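PDB 5IJX: tyrosine--tRNA ligase, mitochondrial, which probably catalyses the ATP-dependent attachment of L-tyrosine to its cognate tRNA in mitochondria, this chain comprising the class I catalytic core of the longer synthetase. Local coordinates for residues 29-42 / 54-68. Residues are numbered along the deposited sequence; the frame is centred on the assembly and turned at random.
Sequences IEAGRKQSFLSFLE and RDALDKLITRKRVGF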
loop_
_atom_site.group_PDB
_atom_site.type_symbol
_atom_site.label_atom_id
_atom_site.label_comp_id
_atom_site.label_asym_id
_atom_site.label_seq_id
_atom_site.Cartn_x
_atom_site.Cartn_y
_atom_site.Cartn_z
ATOM N N ILE A 29 33.429 17.161 24.013
ATOM C CA ILE A 29 33.798 16.568 22.730
ATOM C C ILE A 29 34.169 17.653 21.725
ATOM O O ILE A 29 35.250 17.623 21.125
ATOM C CB ILE A 29 32.651 15.680 22.212
ATOM C CG1 ILE A 29 32.545 14.418 23.075
ATOM C CG2 ILE A 29 32.862 15.314 20.750
ATOM C CD1 ILE A 29 31.286 13.611 22.844
ATOM N N GLU A 30 33.274 18.625 21.521
ATOM C CA GLU A 30 33.477 19.623 20.476
ATOM C C GLU A 30 34.663 20.535 20.759
ATOM O O GLU A 30 35.215 21.117 19.819
ATOM C CB GLU A 30 32.204 20.454 20.292
ATOM C CG GLU A 30 31.063 19.670 19.660
ATOM C CD GLU A 30 29.861 20.533 19.329
ATOM O OE1 GLU A 30 29.684 21.589 19.972
ATOM O OE2 GLU A 30 29.092 20.153 18.420
ATOM N N ALA A 31 35.067 20.679 22.019
ATOM C CA ALA A 31 36.297 21.395 22.323
ATOM C C ALA A 31 37.531 20.514 22.180
ATOM O O ALA A 31 38.649 21.041 22.165
ATOM C CB ALA A 31 36.237 21.981 23.736
ATOM N N GLY A 32 37.356 19.195 22.075
ATOM C CA GLY A 32 38.434 18.275 21.782
ATOM C C GLY A 32 38.784 17.326 22.909
ATOM O O GLY A 32 39.459 16.319 22.660
ATOM N N ARG A 33 38.340 17.606 24.137
ATOM C CA ARG A 33 38.823 16.841 25.282
ATOM C C ARG A 33 38.315 15.403 25.272
ATOM O O ARG A 33 38.983 14.515 25.815
ATOM C CB ARG A 33 38.431 17.545 26.584
ATOM C CG ARG A 33 39.136 18.888 26.785
ATOM C CD ARG A 33 39.009 19.426 28.207
ATOM N NE ARG A 33 37.639 19.804 28.552
ATOM C CZ ARG A 33 36.843 19.138 29.386
ATOM N NH1 ARG A 33 37.256 18.034 29.996
ATOM N NH2 ARG A 33 35.620 19.588 29.621
ATOM N N LYS A 34 37.160 15.143 24.660
ATOM C CA LYS A 34 36.585 13.805 24.617
ATOM C C LYS A 34 36.339 13.378 23.174
ATOM O O LYS A 34 36.123 14.212 22.288
ATOM C CB LYS A 34 35.268 13.736 25.409
ATOM C CG LYS A 34 34.648 12.346 25.454
ATOM C CD LYS A 34 33.481 12.272 26.426
ATOM C CE LYS A 34 32.850 10.888 26.418
ATOM N NZ LYS A 34 32.339 10.490 27.758
ATOM N N GLN A 35 36.373 12.067 22.947
ATOM C CA GLN A 35 36.169 11.521 21.613
ATOM C C GLN A 35 34.683 11.374 21.318
ATOM O O GLN A 35 33.909 10.900 22.156
ATOM C CB GLN A 35 36.856 10.161 21.474
ATOM C CG GLN A 35 36.806 9.594 20.060
ATOM C CD GLN A 35 37.435 8.217 19.951
ATOM O OE1 GLN A 35 37.316 7.395 20.859
ATOM N NE2 GLN A 35 38.113 7.961 18.835
ATOM N N SER A 36 34.290 11.774 20.111
ATOM C CA SER A 36 32.902 11.648 19.697
ATOM C C SER A 36 32.515 10.176 19.569
ATOM O O SER A 36 33.362 9.284 19.486
ATOM C CB SER A 36 32.669 12.365 18.366
ATOM O OG SER A 36 33.230 11.632 17.289
ATOM N N PHE A 37 31.204 9.932 19.544
ATOM C CA PHE A 37 30.710 8.561 19.471
ATOM C C PHE A 37 30.982 7.948 18.103
ATOM O O PHE A 37 31.399 6.786 18.008
ATOM C CB PHE A 37 29.217 8.533 19.790
ATOM C CG PHE A 37 28.631 7.152 19.837
ATOM C CD1 PHE A 37 28.964 6.279 20.860
ATOM C CD2 PHE A 37 27.743 6.729 18.863
ATOM C CE1 PHE A 37 28.424 5.008 20.907
ATOM C CE2 PHE A 37 27.199 5.457 18.905
ATOM C CZ PHE A 37 27.541 4.597 19.927
ATOM N N LEU A 38 30.755 8.711 17.032
ATOM C CA LEU A 38 31.006 8.194 15.691
ATOM C C LEU A 38 32.482 7.864 15.502
ATOM O O LEU A 38 32.832 6.788 15.004
ATOM C CB LEU A 38 30.539 9.209 14.647
ATOM C CG LEU A 38 30.586 8.747 13.192
ATOM C CD1 LEU A 38 29.660 7.559 12.968
ATOM C CD2 LEU A 38 30.222 9.895 12.266
ATOM N N SER A 39 33.366 8.786 15.892
ATOM C CA SER A 39 34.798 8.514 15.833
ATOM C C SER A 39 35.138 7.216 16.554
ATOM O O SER A 39 35.939 6.409 16.062
ATOM C CB SER A 39 35.575 9.684 16.439
ATOM O OG SER A 39 36.969 9.434 16.425
ATOM N N PHE A 40 34.531 6.993 17.721
ATOM C CA PHE A 40 34.786 5.767 18.469
ATOM C C PHE A 40 34.335 4.543 17.681
ATOM O O PHE A 40 35.095 3.580 17.520
ATOM C CB PHE A 40 34.084 5.831 19.825
ATOM C CG PHE A 40 34.188 4.565 20.621
ATOM C CD1 PHE A 40 35.397 4.171 21.168
ATOM C CD2 PHE A 40 33.073 3.773 20.830
ATOM C CE1 PHE A 40 35.492 3.006 21.902
ATOM C CE2 PHE A 40 33.162 2.608 21.565
ATOM C CZ PHE A 40 34.373 2.224 22.102
ATOM N N LEU A 41 33.096 4.560 17.175
ATOM C CA LEU A 41 32.623 3.448 16.355
ATOM C C LEU A 41 33.586 3.166 15.209
ATOM O O LEU A 41 33.827 2.004 14.856
ATOM C CB LEU A 41 31.224 3.746 15.806
ATOM C CG LEU A 41 30.032 3.718 16.768
ATOM C CD1 LEU A 41 28.748 3.952 15.989
ATOM C CD2 LEU A 41 29.953 2.406 17.537
ATOM N N GLU A 42 34.149 4.220 14.614
ATOM C CA GLU A 42 35.107 4.033 13.530
ATOM C C GLU A 42 36.367 3.337 14.031
ATOM O O GLU A 42 36.840 2.373 13.417
ATOM C CB GLU A 42 35.455 5.382 12.896
ATOM C CG GLU A 42 34.298 6.045 12.166
ATOM C CD GLU A 42 34.656 7.419 11.633
ATOM O OE1 GLU A 42 35.646 8.006 12.116
ATOM O OE2 GLU A 42 33.948 7.911 10.727
ATOM N N ARG A 54 28.987 12.469 6.754
ATOM C CA ARG A 54 29.581 11.863 7.943
ATOM C C ARG A 54 29.726 12.880 9.070
ATOM O O ARG A 54 29.266 12.651 10.197
ATOM C CB ARG A 54 30.933 11.247 7.575
ATOM C CG ARG A 54 31.641 10.535 8.712
ATOM C CD ARG A 54 32.629 11.450 9.415
ATOM N NE ARG A 54 33.310 10.773 10.516
ATOM C CZ ARG A 54 33.725 11.372 11.628
ATOM N NH1 ARG A 54 33.523 12.670 11.814
ATOM N NH2 ARG A 54 34.335 10.666 12.568
ATOM N N ASP A 55 30.369 14.016 8.786
ATOM C CA ASP A 55 30.570 15.026 9.820
ATOM C C ASP A 55 29.244 15.570 10.335
ATOM O O ASP A 55 29.143 15.948 11.508
ATOM C CB ASP A 55 31.438 16.164 9.284
ATOM C CG ASP A 55 32.853 15.716 8.961
ATOM O OD1 ASP A 55 33.526 16.395 8.158
ATOM O OD2 ASP A 55 33.289 14.682 9.510
ATOM N N ALA A 56 28.220 15.621 9.480
ATOM C CA ALA A 56 26.897 16.031 9.939
ATOM C C ALA A 56 26.343 15.049 10.965
ATOM O O ALA A 56 25.703 15.454 11.942
ATOM C CB ALA A 56 25.942 16.156 8.752
ATOM N N LEU A 57 26.577 13.750 10.759
ATOM C CA LEU A 57 26.100 12.752 11.710
ATOM C C LEU A 57 26.882 12.821 13.015
ATOM O O LEU A 57 26.294 12.761 14.102
ATOM C CB LEU A 57 26.198 11.355 11.098
ATOM C CG LEU A 57 25.907 10.185 12.042
ATOM C CD1 LEU A 57 24.539 10.335 12.699
ATOM C CD2 LEU A 57 26.002 8.862 11.292
ATOM N N ASP A 58 28.209 12.929 12.927
ATOM C CA ASP A 58 29.012 13.158 14.124
ATOM C C ASP A 58 28.471 14.349 14.908
ATOM O O ASP A 58 28.305 14.288 16.133
ATOM C CB ASP A 58 30.473 13.388 13.728
ATOM C CG ASP A 58 31.438 13.089 14.855
ATOM O OD1 ASP A 58 31.017 12.478 15.861
ATOM O OD2 ASP A 58 32.626 13.452 14.730
ATOM N N LYS A 59 28.172 15.441 14.199
ATOM C CA LYS A 59 27.594 16.622 14.830
ATOM C C LYS A 59 26.276 16.289 15.517
ATOM O O LYS A 59 26.047 16.673 16.669
ATOM C CB LYS A 59 27.395 17.712 13.775
ATOM C CG LYS A 59 26.953 19.059 14.320
ATOM C CD LYS A 59 26.927 20.106 13.210
ATOM C CE LYS A 59 25.530 20.308 12.662
ATOM N NZ LYS A 59 25.535 21.007 11.343
ATOM N N LEU A 60 25.391 15.577 14.816
ATOM C CA LEU A 60 24.099 15.211 15.387
ATOM C C LEU A 60 24.278 14.458 16.698
ATOM O O LEU A 60 23.739 14.854 17.738
ATOM C CB LEU A 60 23.312 14.363 14.387
ATOM C CG LEU A 60 22.001 13.762 14.906
ATOM C CD1 LEU A 60 20.958 14.847 15.129
ATOM C CD2 LEU A 60 21.484 12.706 13.949
ATOM N N ILE A 61 25.030 13.357 16.662
ATOM C CA ILE A 61 25.183 12.521 17.847
ATOM C C ILE A 61 25.819 13.316 18.978
ATOM O O ILE A 61 25.428 13.190 20.144
ATOM C CB ILE A 61 26.000 11.261 17.506
ATOM C CG1 ILE A 61 25.314 10.477 16.380
ATOM C CG2 ILE A 61 26.171 10.387 18.740
ATOM C CD1 ILE A 61 26.085 9.261 15.903
ATOM N N THR A 62 26.808 14.150 18.653
ATOM C CA THR A 62 27.481 14.926 19.690
ATOM C C THR A 62 26.530 15.927 20.339
ATOM O O THR A 62 26.562 16.124 21.560
ATOM C CB THR A 62 28.694 15.641 19.096
ATOM O OG1 THR A 62 29.614 14.672 18.580
ATOM C CG2 THR A 62 29.396 16.483 20.148
ATOM N N ARG A 63 25.673 16.564 19.543
ATOM C CA ARG A 63 24.803 17.625 20.032
ATOM C C ARG A 63 23.454 17.132 20.545
ATOM O O ARG A 63 22.731 17.911 21.175
ATOM C CB ARG A 63 24.540 18.651 18.924
ATOM C CG ARG A 63 25.662 19.639 18.663
ATOM C CD ARG A 63 25.078 20.991 18.282
ATOM N NE ARG A 63 26.028 21.841 17.569
ATOM C CZ ARG A 63 25.678 22.803 16.718
ATOM N NH1 ARG A 63 24.398 23.037 16.455
ATOM N NH2 ARG A 63 26.611 23.528 16.119
ATOM N N LYS A 64 23.088 15.877 20.296
ATOM C CA LYS A 64 21.713 15.449 20.515
ATOM C C LYS A 64 21.679 13.990 20.943
ATOM O O LYS A 64 22.333 13.144 20.326
ATOM C CB LYS A 64 20.890 15.651 19.239
ATOM C CG LYS A 64 19.396 15.512 19.420
ATOM C CD LYS A 64 18.678 15.899 18.140
ATOM C CE LYS A 64 17.172 15.940 18.325
ATOM N NZ LYS A 64 16.485 16.473 17.115
ATOM N N ARG A 65 20.911 13.705 21.996
ATOM C CA ARG A 65 20.736 12.342 22.500
ATOM C C ARG A 65 19.715 11.633 21.611
ATOM O O ARG A 65 18.542 11.470 21.954
ATOM C CB ARG A 65 20.294 12.365 23.958
ATOM C CG ARG A 65 20.389 11.021 24.670
ATOM C CD ARG A 65 19.748 11.081 26.053
ATOM N NE ARG A 65 20.468 11.967 26.970
ATOM C CZ ARG A 65 21.381 11.570 27.855
ATOM N NH1 ARG A 65 21.708 10.287 27.965
ATOM N NH2 ARG A 65 21.970 12.461 28.641
ATOM N N VAL A 66 20.182 11.197 20.440
ATOM C CA VAL A 66 19.310 10.629 19.416
ATOM C C VAL A 66 19.154 9.128 19.625
ATOM O O VAL A 66 19.734 8.552 20.553
ATOM C CB VAL A 66 19.844 10.925 18.003
ATOM C CG1 VAL A 66 19.868 12.426 17.747
ATOM C CG2 VAL A 66 21.230 10.319 17.806
ATOM N N GLY A 67 18.376 8.489 18.755
ATOM C CA GLY A 67 18.112 7.066 18.852
ATOM C C GLY A 67 18.598 6.321 17.624
ATOM O O GLY A 67 18.644 6.870 16.521
ATOM N N PHE A 68 18.958 5.057 17.827
ATOM C CA PHE A 68 19.428 4.172 16.771
ATOM C C PHE A 68 18.512 2.958 16.703
ATOM O O PHE A 68 17.882 2.585 17.697
ATOM C CB PHE A 68 20.875 3.712 17.026
ATOM C CG PHE A 68 21.863 4.839 17.177
ATOM C CD1 PHE A 68 22.878 5.014 16.253
ATOM C CD2 PHE A 68 21.779 5.719 18.244
ATOM C CE1 PHE A 68 23.787 6.047 16.387
ATOM C CE2 PHE A 68 22.683 6.753 18.380
ATOM C CZ PHE A 68 23.689 6.919 17.452
#
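Helix 37-42, which carries Leu38 and Glu42, meets helix 54-63, which carries Asp58 and Arg54, with their N-to-C directions 119° apart and the axes of the two segments 9.4 Å apart at closest approach. Ser36, the N-cap of helix 37-42, gives its hydroxyl proton to the syn lone pair of Asp58 OD1 (OG to OD1, 2.8 Å) while accepting from Ser39 N, so the cap itself is tied to the neighbouring helix. Arg54 bends at chi2 (-94°) and grips Glu42 side-on. Its NE meets Glu42 OE2 at 2.9 Å, in the guanidinium plane; NH2 reaches Glu42 OE1 from above the carboxylate plane. Leu38 CD2 lies over one face of this guanidinium, and NH1 turns back to Asp55 and, more weakly, Asp58. Deeper in, Phe37 CB rests on Ile61 CG2 (3.7 Å), and the Phe37 ring directs its edge toward the face of Phe68, on the strand that also carries pocket residues Tyr69, Gly71 and Val72. Ile29 CG2 and Thr62 CG2 meet tip to tip, packing helix 7-31 on helix 54-63. Toward solvent, Arg54 thus probably offsets repulsion among the carboxylates, while buried Phe37 ties helix 37-42 to the Rossmann-type sheet.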